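Outer membrane protein OMP121 (PDB 5FQ8) probably imports a nutrient across the outer membrane of Bacteroides thetaiotaomicron, as a member of the TonB-dependent receptor family of plugged beta-barrels. Local coordinates at residues P100-D105 with N128-I133; N110-Y115 with T452-I457; A151-R156 with V161-T166. One frame throughout, in Å; residues are numbered along the deposited sequence.

Overall arrangement
All three contacts involve the plug, the domain that fills the barrel of a TonB-dependent receptor. Contacts 1 and 3 join plug to plug. Contact 2 joins the plug to barrel strand 446-469. Along the chain, contacts 1 and 2 interleave: 100-105, 110-115, 128-133, then 452-457. Contact 3 opens after contact 1 closes and is nested within the long loop that contact 2 closes. The centre of contact 1 is about 11 Å from that of contact 2 and about 10 Å from that of contact 3; the centres of contacts 2 and 3 are about 18 Å apart. Contacts 1 and 3 share the four-stranded plug sheet, where strands 101-103 and 161-166 are neighbours. Contact 1 thus touches both others.

Contact 1: residues P100-D105 with N128-I133; sequences PLYVVD and NGANAI
Tyr102 and Ala130 mark the nearest backbone approach, with the CA of Tyr102 7.5 Å from the CA of Ala130. The first sits in the short strand 101-103. The second lies in the loop between strands 125-128 and 138-144. No hydrogen bond joins the two backbones. The loop is held in a compact course by its own bonds: Asn131 N donates to Asn128 O at 2.9 Å, and Ile133 N donates to Ala130 O at 3.2 Å. These turns present Ala130 and Ile133 to the strand.

The main side-chain contact is a CH-pi interaction. Ala130 CB sits over one face of the Tyr102 ring, 3.7 Å from the ring centroid and 18° off the ring normal. It is displaced toward the rim, where CE2 and CZ are its closest ring atoms. Tyr102 CG lies beside the backbone N, with chi1 at -70°, which carries the ring across to the loop. A lighter contact follows just past the strand's end. Val104 CG2 meets Ile133 CD1 at 4.5 Å, two methyls that barely touch.

The phenol end of Tyr102 turns to polar company. Its OH pairs with a water at 2.8 Å, and Asn128 ND2 donates weakly to the same water at 3.4 Å. Asn128 ND2 and Ala130 N also donate to Asn111 OD1, which ties the loop to the 110-115 segment, lying between the two in sequence. Met61, Val86 and Val162 pack against Tyr102 too, so the ring is buried. The edge strand 101-103 of a small mixed sheet thus has an aromatic side chain covered by an irregular loop. This is core packing of the TonB-dependent receptor plug domain, away from the metal and lipid sites.

Contact 2: residues N110-Y115 with T452-I457; sequences NNSTVY and TRRREI. With C8E ((hydroxyethyloxy)tri(ethyloxy)octane), chain U; KR0 (3-decanoyloxypropyl decanoate), chain K.
Asn110 and Glu456 make the one hydrogen bond across this contact, between the plug and the barrel wall. Asn110 ND2 donates to Glu456 OE2 at 2.5 Å, with an N-H...O angle of 156°. The acceptor lies in the plane of the amide. The donor, however, meets the oxygen from above the carboxylate plane, and the two flat groups are turned 81° apart. Asn110 reaches the wall because its CG is anti to the backbone N (chi1 175°). Glu456 comes to meet it with a chain extended beyond CG.

Ser112 fixes the amide on the plug side. Asn110 ND2 also donates to Ser112 OG at 2.8 Å, while Ser112 N makes a weak bond to Asn110 OD1. The amide is therefore held firmly at its nitrogen by two bonds and weakly at its oxygen.

Arg454 stretches out from CG to NE and lays its guanidinium against the same serine. Ser112 CB lies 3.4 Å above the guanidinium plane, toward the rim. Ser112 OG is 3.4 Å from Arg454 NH1, but the angle is too poor for a hydrogen bond.

The neighbouring residues on strand 446-469 face the other way. Arg455 NH2 lies 2.8 Å from O9 of the bound detergent C8E, and Ile457 CD1 lies over one face of the Arg455 guanidinium, toward its rim. Ile457 also lines the pocket of the lipid KR0, and Arg453 forms a salt bridge with Glu380 of the second subunit.

The inward contact is polar, made by an amide, a hydroxyl and two charged side chains. Such an interface is consistent with a plug attached to its barrel by bonds that water could replace, rather than by a greasy seal.

Contact 3: residues A151-R156 with V161-T166; sequences ALYGSR and VVMITT
Tyr153 lies across the start of strand 161-166 and touches Val161 and Met163. The valine side is the enclosed one. Val161 is buried; its CG2 is 4.0 Å from Tyr153 CD2, and its CG1 lies 4.3 Å above one face of the Tyr153 ring, toward the rim. Leu152 CB sits over the centre of the opposite face. The ring is thus held between its own chain neighbour and the buried valine.

The methionine side is more open to solvent. Tyr153 and Met163 are both partly exposed, and no hydrogen bond crosses here. Even so, this side holds the nearest atoms, with Tyr153 OH 3.0 Å from Met163 SD. Met163 SD makes a Met-aromatic contact, 5.0 Å from the Tyr153 ring centroid and 61° off its normal. This approach is oblique, near the OH rather than over the ring. Met163 CG lies beside the backbone N (chi1 -82°) and the chain runs on extended at chi2, which carries SD to the hydroxyl. Replacing Tyr153 by alanine would probably open a gap beside Val161 and leave the sulfur of Met163 without its aromatic partner.

Strand 161-166 lies between strand 138-144, antiparallel to it, and strand 101-103, parallel to it. Tyr153 lies against three strands of this sheet, touching Leu144 on 138-144, Val161 and Met163 on 161-166, and Leu101 and Val103 on 101-103. Behind it, Leu152 meets Leu477 of barrel strand 472-495, so the loop is packed between plug sheet and barrel wall.

Contact 1: residues P100-D105 with N128-I133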
loop_
_atom_site.group_PDB
_atom_site.type_symbol
_atom_site.label_atom_id
_atom_site.label_comp_id
_atom_site.label_asym_id
_atom_site.label_seq_id
_atom_site.Cartn_x
_atom_site.Cartn_y
_atom_site.Cartn_z
ATOM N N PRO B 100 -5.961 34.528 -1.044
ATOM C CA PRO B 100 -7.238 35.133 -1.415
ATOM C C PRO B 100 -8.082 34.208 -2.276
ATOM O O PRO B 100 -7.598 33.285 -2.934
ATOM C CB PRO B 100 -6.810 36.368 -2.204
ATOM C CG PRO B 100 -5.524 35.976 -2.786
ATOM C CD PRO B 100 -4.841 35.164 -1.751
ATOM N N LEU B 101 -9.375 34.482 -2.266
ATOM C CA LEU B 101 -10.310 33.740 -3.095
ATOM C C LEU B 101 -10.121 34.141 -4.549
ATOM O O LEU B 101 -10.438 35.269 -4.930
ATOM C CB LEU B 101 -11.735 34.021 -2.646
ATOM C CG LEU B 101 -12.795 33.460 -3.574
ATOM C CD1 LEU B 101 -12.682 31.962 -3.597
ATOM C CD2 LEU B 101 -14.140 33.884 -3.095
ATOM N N TYR B 102 -9.619 33.225 -5.364
ATOM C CA TYR B 102 -9.545 33.457 -6.795
ATOM C C TYR B 102 -10.921 33.269 -7.421
ATOM O O TYR B 102 -11.540 32.220 -7.254
ATOM C CB TYR B 102 -8.545 32.498 -7.429
ATOM C CG TYR B 102 -7.102 32.751 -7.102
ATOM C CD1 TYR B 102 -6.551 32.298 -5.923
ATOM C CD2 TYR B 102 -6.274 33.405 -7.998
ATOM C CE1 TYR B 102 -5.226 32.493 -5.632
ATOM C CE2 TYR B 102 -4.953 33.601 -7.715
ATOM C CZ TYR B 102 -4.430 33.142 -6.526
ATOM O OH TYR B 102 -3.107 33.331 -6.230
ATOM N N VAL B 103 -11.400 34.271 -8.150
ATOM C CA VAL B 103 -12.712 34.240 -8.792
ATOM C C VAL B 103 -12.527 34.523 -10.276
ATOM O O VAL B 103 -11.958 35.551 -10.640
ATOM C CB VAL B 103 -13.665 35.274 -8.161
ATOM C CG1 VAL B 103 -15.002 35.217 -8.807
ATOM C CG2 VAL B 103 -13.802 35.035 -6.690
ATOM N N VAL B 104 -12.996 33.634 -11.140
ATOM C CA VAL B 104 -12.588 33.688 -12.538
ATOM C C VAL B 104 -13.656 34.280 -13.459
ATOM O O VAL B 104 -13.367 35.201 -14.217
ATOM C CB VAL B 104 -12.090 32.321 -13.043
ATOM C CG1 VAL B 104 -12.101 32.309 -14.529
ATOM C CG2 VAL B 104 -10.674 32.121 -12.575
ATOM N N ASP B 105 -14.887 33.796 -13.455
ATOM C CA ASP B 105 -15.797 34.454 -14.407
ATOM C C ASP B 105 -17.298 34.505 -14.143
ATOM O O ASP B 105 -18.052 34.277 -15.079
ATOM C CB ASP B 105 -15.647 33.803 -15.794
ATOM C CG ASP B 105 -14.637 34.508 -16.693
ATOM O OD1 ASP B 105 -14.534 35.745 -16.650
ATOM O OD2 ASP B 105 -13.942 33.808 -17.463
ATOM N N ASN B 128 -0.024 24.977 -7.137
ATOM C CA ASN B 128 -1.285 25.388 -6.544
ATOM C C ASN B 128 -2.303 25.711 -7.629
ATOM O O ASN B 128 -1.987 25.863 -8.804
ATOM C CB ASN B 128 -1.135 26.565 -5.555
ATOM C CG ASN B 128 -0.854 27.884 -6.219
ATOM O OD1 ASN B 128 0.251 28.149 -6.648
ATOM N ND2 ASN B 128 -1.859 28.748 -6.250
ATOM N N GLY B 129 -3.558 25.731 -7.215
ATOM C CA GLY B 129 -4.647 25.627 -8.159
ATOM C C GLY B 129 -4.713 26.771 -9.133
ATOM O O GLY B 129 -5.226 26.626 -10.249
ATOM N N ALA B 130 -4.200 27.922 -8.735
ATOM C CA ALA B 130 -4.223 29.049 -9.638
ATOM C C ALA B 130 -3.166 28.923 -10.712
ATOM O O ALA B 130 -3.348 29.463 -11.800
ATOM C CB ALA B 130 -4.061 30.350 -8.865
ATOM N N ASN B 131 -2.094 28.185 -10.458
ATOM C CA ASN B 131 -1.075 28.028 -11.479
ATOM C C ASN B 131 -1.592 27.403 -12.763
ATOM O O ASN B 131 -0.813 27.259 -13.704
ATOM C CB ASN B 131 0.050 27.170 -10.948
ATOM C CG ASN B 131 1.003 27.934 -10.153
ATOM O OD1 ASN B 131 0.672 28.977 -9.631
ATOM N ND2 ASN B 131 2.224 27.441 -10.060
ATOM N N ALA B 132 -2.862 27.009 -12.819
ATOM C CA ALA B 132 -3.358 26.302 -13.985
ATOM C C ALA B 132 -3.895 27.248 -15.028
ATOM O O ALA B 132 -3.892 26.920 -16.215
ATOM C CB ALA B 132 -4.456 25.323 -13.590
ATOM N N ILE B 133 -4.387 28.406 -14.603
ATOM C CA ILE B 133 -4.920 29.362 -15.548
ATOM C C ILE B 133 -3.816 29.776 -16.497
ATOM O O ILE B 133 -2.642 29.838 -16.121
ATOM C CB ILE B 133 -5.537 30.550 -14.793
ATOM C CG1 ILE B 133 -6.132 31.548 -15.757
ATOM C CG2 ILE B 133 -4.519 31.252 -13.989
ATOM C CD1 ILE B 133 -7.009 32.506 -15.071
HETATM O O HOH W 1 -0.716 31.957 -6.677
#

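Contact 2: residues N110-Y115 with T452-I457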
loop_
_atom_site.group_PDB
_atom_site.type_symbol
_atom_site.label_atom_id
_atom_site.label_comp_id
_atom_site.label_asym_id
_atom_site.label_seq_id
_atom_site.Cartn_x
_atom_site.Cartn_y
_atom_site.Cartn_z
ATOM N N ASN B 110 -10.616 26.669 -7.710
ATOM C CA ASN B 110 -9.909 25.862 -6.732
ATOM C C ASN B 110 -8.449 26.276 -6.702
ATOM O O ASN B 110 -7.797 26.361 -7.743
ATOM C CB ASN B 110 -10.045 24.372 -7.046
ATOM C CG ASN B 110 -9.215 23.511 -6.122
ATOM O OD1 ASN B 110 -8.163 23.020 -6.505
ATOM N ND2 ASN B 110 -9.675 23.340 -4.891
ATOM N N ASN B 111 -7.939 26.540 -5.509
ATOM C CA ASN B 111 -6.566 26.969 -5.325
ATOM C C ASN B 111 -5.886 26.080 -4.308
ATOM O O ASN B 111 -5.248 26.536 -3.361
ATOM C CB ASN B 111 -6.509 28.433 -4.906
ATOM C CG ASN B 111 -5.106 28.973 -4.887
ATOM O OD1 ASN B 111 -4.258 28.547 -5.660
ATOM N ND2 ASN B 111 -4.847 29.907 -3.984
ATOM N N SER B 112 -6.020 24.777 -4.494
ATOM C CA SER B 112 -5.451 23.829 -3.557
ATOM C C SER B 112 -3.998 23.588 -3.892
ATOM O O SER B 112 -3.610 23.591 -5.057
ATOM C CB SER B 112 -6.229 22.524 -3.588
ATOM O OG SER B 112 -7.562 22.749 -3.180
ATOM N N THR B 113 -3.190 23.388 -2.870
ATOM C CA THR B 113 -1.763 23.236 -3.054
ATOM C C THR B 113 -1.375 21.800 -2.771
ATOM O O THR B 113 -1.942 21.157 -1.890
ATOM C CB THR B 113 -0.992 24.203 -2.154
ATOM O OG1 THR B 113 0.415 24.073 -2.372
ATOM C CG2 THR B 113 -1.307 23.958 -0.713
ATOM N N VAL B 114 -0.424 21.301 -3.536
ATOM C CA VAL B 114 0.046 19.937 -3.423
ATOM C C VAL B 114 1.524 20.013 -3.111
ATOM O O VAL B 114 2.340 20.260 -4.003
ATOM C CB VAL B 114 -0.224 19.129 -4.696
ATOM C CG1 VAL B 114 0.498 17.820 -4.651
ATOM C CG2 VAL B 114 -1.707 18.894 -4.858
ATOM N N TYR B 115 1.869 19.829 -1.839
ATOM C CA TYR B 115 3.255 19.826 -1.408
ATOM C C TYR B 115 3.412 18.832 -0.273
ATOM O O TYR B 115 2.441 18.430 0.361
ATOM C CB TYR B 115 3.729 21.217 -0.978
ATOM C CG TYR B 115 3.134 21.705 0.311
ATOM C CD1 TYR B 115 1.860 22.243 0.349
ATOM C CD2 TYR B 115 3.853 21.651 1.486
ATOM C CE1 TYR B 115 1.322 22.691 1.510
ATOM C CE2 TYR B 115 3.317 22.092 2.651
ATOM C CZ TYR B 115 2.052 22.612 2.656
ATOM O OH TYR B 115 1.497 23.048 3.820
ATOM N N THR B 452 -5.571 11.544 -5.706
ATOM C CA THR B 452 -6.438 12.489 -5.035
ATOM C C THR B 452 -7.574 12.855 -5.963
ATOM O O THR B 452 -7.409 12.862 -7.179
ATOM C CB THR B 452 -5.685 13.747 -4.605
ATOM O OG1 THR B 452 -4.361 13.411 -4.191
ATOM C CG2 THR B 452 -6.403 14.391 -3.457
ATOM N N ARG B 453 -8.733 13.119 -5.386
ATOM C CA ARG B 453 -9.899 13.542 -6.138
ATOM C C ARG B 453 -10.499 14.720 -5.404
ATOM O O ARG B 453 -10.933 14.576 -4.258
ATOM C CB ARG B 453 -10.919 12.419 -6.277
ATOM C CG ARG B 453 -10.528 11.305 -7.204
ATOM C CD ARG B 453 -11.669 10.322 -7.324
ATOM N NE ARG B 453 -12.904 10.905 -7.838
ATOM C CZ ARG B 453 -14.111 10.509 -7.457
ATOM N NH1 ARG B 453 -14.223 9.562 -6.542
ATOM N NH2 ARG B 453 -15.195 11.063 -7.964
ATOM N N ARG B 454 -10.501 15.880 -6.052
ATOM C CA ARG B 454 -11.049 17.111 -5.513
ATOM C C ARG B 454 -12.269 17.522 -6.308
ATOM O O ARG B 454 -12.334 17.298 -7.511
ATOM C CB ARG B 454 -10.033 18.238 -5.580
ATOM C CG ARG B 454 -9.141 18.317 -4.406
ATOM C CD ARG B 454 -8.107 19.385 -4.567
ATOM N NE ARG B 454 -7.003 19.122 -3.663
ATOM C CZ ARG B 454 -7.065 19.295 -2.348
ATOM N NH1 ARG B 454 -8.176 19.744 -1.784
ATOM N NH2 ARG B 454 -6.009 19.023 -1.603
ATOM N N ARG B 455 -13.218 18.158 -5.639
ATOM C CA ARG B 455 -14.413 18.583 -6.348
ATOM C C ARG B 455 -15.151 19.668 -5.583
ATOM O O ARG B 455 -15.472 19.495 -4.411
ATOM C CB ARG B 455 -15.313 17.378 -6.598
ATOM C CG ARG B 455 -16.590 17.645 -7.322
ATOM C CD ARG B 455 -17.149 16.363 -7.868
ATOM N NE ARG B 455 -18.353 16.599 -8.651
ATOM C CZ ARG B 455 -19.586 16.422 -8.193
ATOM N NH1 ARG B 455 -19.780 15.994 -6.952
ATOM N NH2 ARG B 455 -20.620 16.664 -8.983
ATOM N N GLU B 456 -15.411 20.796 -6.230
ATOM C CA GLU B 456 -16.167 21.873 -5.621
ATOM C C GLU B 456 -17.290 22.280 -6.554
ATOM O O GLU B 456 -17.158 22.215 -7.773
ATOM C CB GLU B 456 -15.288 23.076 -5.315
ATOM C CG GLU B 456 -13.910 22.734 -4.744
ATOM C CD GLU B 456 -13.065 23.963 -4.495
ATOM O OE1 GLU B 456 -13.528 25.058 -4.870
ATOM O OE2 GLU B 456 -11.955 23.841 -3.928
ATOM N N ILE B 457 -18.410 22.683 -5.977
ATOM C CA ILE B 457 -19.544 23.126 -6.771
ATOM C C ILE B 457 -20.087 24.395 -6.154
ATOM O O ILE B 457 -20.280 24.468 -4.938
ATOM C CB ILE B 457 -20.657 22.071 -6.857
ATOM C CG1 ILE B 457 -20.229 20.928 -7.751
ATOM C CG2 ILE B 457 -21.919 22.690 -7.400
ATOM C CD1 ILE B 457 -21.224 19.811 -7.770
HETATM C C8 C8E U . -23.642 17.067 -9.430
HETATM O O9 C8E U . -22.824 17.614 -10.438
HETATM C C10 C8E U . -23.598 18.433 -11.278
HETATM C C11 C8E U . -23.109 18.400 -12.723
HETATM O O12 C8E U . -23.397 19.664 -13.279
HETATM C C13 C8E U . -23.017 19.820 -14.624
HETATM C C14 C8E U . -23.074 21.308 -14.963
HETATM O O15 C8E U . -22.026 22.006 -14.325
HETATM C C16 C8E U . -21.833 23.282 -14.883
HETATM C C1 KR0 K . -25.939 23.029 -2.356
HETATM O O1 KR0 K . -26.821 23.947 -2.998
HETATM C C2 KR0 K . -24.593 23.187 -3.031
HETATM C C3 KR0 K . -24.270 21.982 -3.885
HETATM C C4 KR0 K . -27.742 19.669 -8.387
HETATM O O4 KR0 K . -25.043 21.939 -5.079
HETATM C C5 KR0 K . -25.012 20.702 -5.843
HETATM C C6 KR0 K . -27.807 21.035 -9.081
HETATM C C7 KR0 K . -27.884 23.474 -3.871
HETATM C C8 KR0 K . -28.173 20.970 -10.565
HETATM O O8 KR0 K . -24.358 19.787 -5.399
HETATM C C9 KR0 K . -28.101 22.348 -11.235
HETATM O O9 KR0 K . -28.574 22.538 -3.524
HETATM C C10 KR0 K . -25.738 20.525 -7.152
HETATM C C11 KR0 K . -27.043 19.743 -7.025
HETATM C C12 KR0 K . -28.146 24.126 -5.204
HETATM C C13 KR0 K . -29.647 24.314 -5.377
HETATM C C14 KR0 K . -28.828 22.390 -12.585
HETATM C C15 KR0 K . -28.459 23.613 -13.422
HETATM C C16 KR0 K . -28.981 23.535 -14.838
HETATM C C17 KR0 K . -29.972 25.386 -6.411
HETATM C C18 KR0 K . -30.318 24.821 -7.782
HETATM C C19 KR0 K . -30.468 25.966 -8.781
HETATM C C20 KR0 K . -31.134 25.559 -10.093
HETATM C C21 KR0 K . -31.188 26.745 -11.060
HETATM C C22 KR0 K . -32.209 26.534 -12.178
HETATM C C23 KR0 K . -32.093 27.537 -13.308
#

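Contact 3: residues A151-R156 with V161-T166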
loop_
_atom_site.group_PDB
_atom_site.type_symbol
_atom_site.label_atom_id
_atom_site.label_comp_id
_atom_site.label_asym_id
_atom_site.label_seq_id
_atom_site.Cartn_x
_atom_site.Cartn_y
_atom_site.Cartn_z
ATOM N N ALA B 151 -19.961 40.475 0.805
ATOM C CA ALA B 151 -21.213 39.736 0.691
ATOM C C ALA B 151 -21.323 38.969 -0.614
ATOM O O ALA B 151 -22.103 38.016 -0.701
ATOM C CB ALA B 151 -22.394 40.686 0.817
ATOM N N LEU B 152 -20.568 39.357 -1.631
ATOM C CA LEU B 152 -20.774 38.749 -2.931
ATOM C C LEU B 152 -20.081 37.404 -3.046
ATOM O O LEU B 152 -20.582 36.516 -3.735
ATOM C CB LEU B 152 -20.287 39.692 -4.022
ATOM C CG LEU B 152 -21.155 39.765 -5.267
ATOM C CD1 LEU B 152 -22.568 40.077 -4.875
ATOM C CD2 LEU B 152 -20.633 40.843 -6.155
ATOM N N TYR B 153 -18.946 37.222 -2.388
ATOM C CA TYR B 153 -18.195 35.995 -2.555
ATOM C C TYR B 153 -18.098 35.166 -1.290
ATOM O O TYR B 153 -17.680 34.007 -1.367
ATOM C CB TYR B 153 -16.784 36.295 -3.059
ATOM C CG TYR B 153 -16.752 37.286 -4.181
ATOM C CD1 TYR B 153 -17.116 36.922 -5.469
ATOM C CD2 TYR B 153 -16.348 38.595 -3.953
ATOM C CE1 TYR B 153 -17.081 37.837 -6.499
ATOM C CE2 TYR B 153 -16.307 39.517 -4.973
ATOM C CZ TYR B 153 -16.673 39.134 -6.244
ATOM O OH TYR B 153 -16.632 40.056 -7.265
ATOM N N GLY B 154 -18.463 35.713 -0.146
ATOM C CA GLY B 154 -18.577 34.913 1.054
ATOM C C GLY B 154 -17.336 34.935 1.921
ATOM O O GLY B 154 -16.452 35.783 1.785
ATOM N N SER B 155 -17.272 33.952 2.820
ATOM C CA SER B 155 -16.271 33.972 3.879
ATOM C C SER B 155 -14.861 33.990 3.318
ATOM O O SER B 155 -14.006 34.732 3.807
ATOM C CB SER B 155 -16.459 32.774 4.798
ATOM O OG SER B 155 -16.206 31.572 4.111
ATOM N N ARG B 156 -14.605 33.210 2.270
ATOM C CA ARG B 156 -13.246 33.129 1.752
ATOM C C ARG B 156 -12.732 34.477 1.294
ATOM O O ARG B 156 -11.522 34.642 1.129
ATOM C CB ARG B 156 -13.164 32.127 0.605
ATOM C CG ARG B 156 -13.548 30.732 0.992
ATOM C CD ARG B 156 -13.415 29.805 -0.164
ATOM N NE ARG B 156 -14.610 29.782 -0.988
ATOM C CZ ARG B 156 -14.754 28.990 -2.036
ATOM N NH1 ARG B 156 -13.777 28.174 -2.377
ATOM N NH2 ARG B 156 -15.866 29.016 -2.738
ATOM N N VAL B 161 -9.692 39.031 -2.471
ATOM C CA VAL B 161 -10.242 38.415 -3.669
ATOM C C VAL B 161 -9.377 38.779 -4.860
ATOM O O VAL B 161 -8.973 39.933 -5.009
ATOM C CB VAL B 161 -11.696 38.856 -3.915
ATOM C CG1 VAL B 161 -12.181 38.256 -5.189
ATOM C CG2 VAL B 161 -12.578 38.436 -2.775
ATOM N N VAL B 162 -9.092 37.805 -5.703
ATOM C CA VAL B 162 -8.400 38.037 -6.962
ATOM C C VAL B 162 -9.395 37.765 -8.077
ATOM O O VAL B 162 -9.585 36.616 -8.485
ATOM C CB VAL B 162 -7.159 37.160 -7.118
ATOM C CG1 VAL B 162 -6.635 37.324 -8.499
ATOM C CG2 VAL B 162 -6.117 37.540 -6.115
ATOM N N MET B 163 -10.036 38.811 -8.572
ATOM C CA MET B 163 -11.008 38.679 -9.641
ATOM C C MET B 163 -10.289 38.692 -10.976
ATOM O O MET B 163 -9.713 39.708 -11.362
ATOM C CB MET B 163 -12.027 39.807 -9.580
ATOM C CG MET B 163 -13.136 39.584 -8.610
ATOM S SD MET B 163 -14.017 41.103 -8.352
ATOM C CE MET B 163 -14.122 41.717 -10.029
ATOM N N ILE B 164 -10.338 37.598 -11.673
ATOM C CA ILE B 164 -9.782 37.518 -13.016
ATOM C C ILE B 164 -10.918 37.586 -14.029
ATOM O O ILE B 164 -12.038 37.155 -13.753
ATOM C CB ILE B 164 -8.934 36.242 -13.165
ATOM C CG1 ILE B 164 -7.677 36.373 -12.320
ATOM C CG2 ILE B 164 -8.547 35.988 -14.601
ATOM C CD1 ILE B 164 -6.720 35.242 -12.525
ATOM N N THR B 165 -10.657 38.207 -15.181
ATOM C CA THR B 165 -11.633 38.268 -16.265
ATOM C C THR B 165 -10.958 37.861 -17.561
ATOM O O THR B 165 -9.946 38.447 -17.950
ATOM C CB THR B 165 -12.251 39.656 -16.401
ATOM O OG1 THR B 165 -12.927 40.008 -15.193
ATOM C CG2 THR B 165 -13.251 39.658 -17.505
ATOM N N THR B 166 -11.516 36.865 -18.222
ATOM C CA THR B 166 -10.895 36.256 -19.384
ATOM C C THR B 166 -11.364 36.924 -20.675
ATOM O O THR B 166 -12.400 37.586 -20.722
ATOM C CB THR B 166 -11.214 34.768 -19.389
ATOM O OG1 THR B 166 -12.604 34.589 -19.113
ATOM C CG2 THR B 166 -10.443 34.072 -18.306
#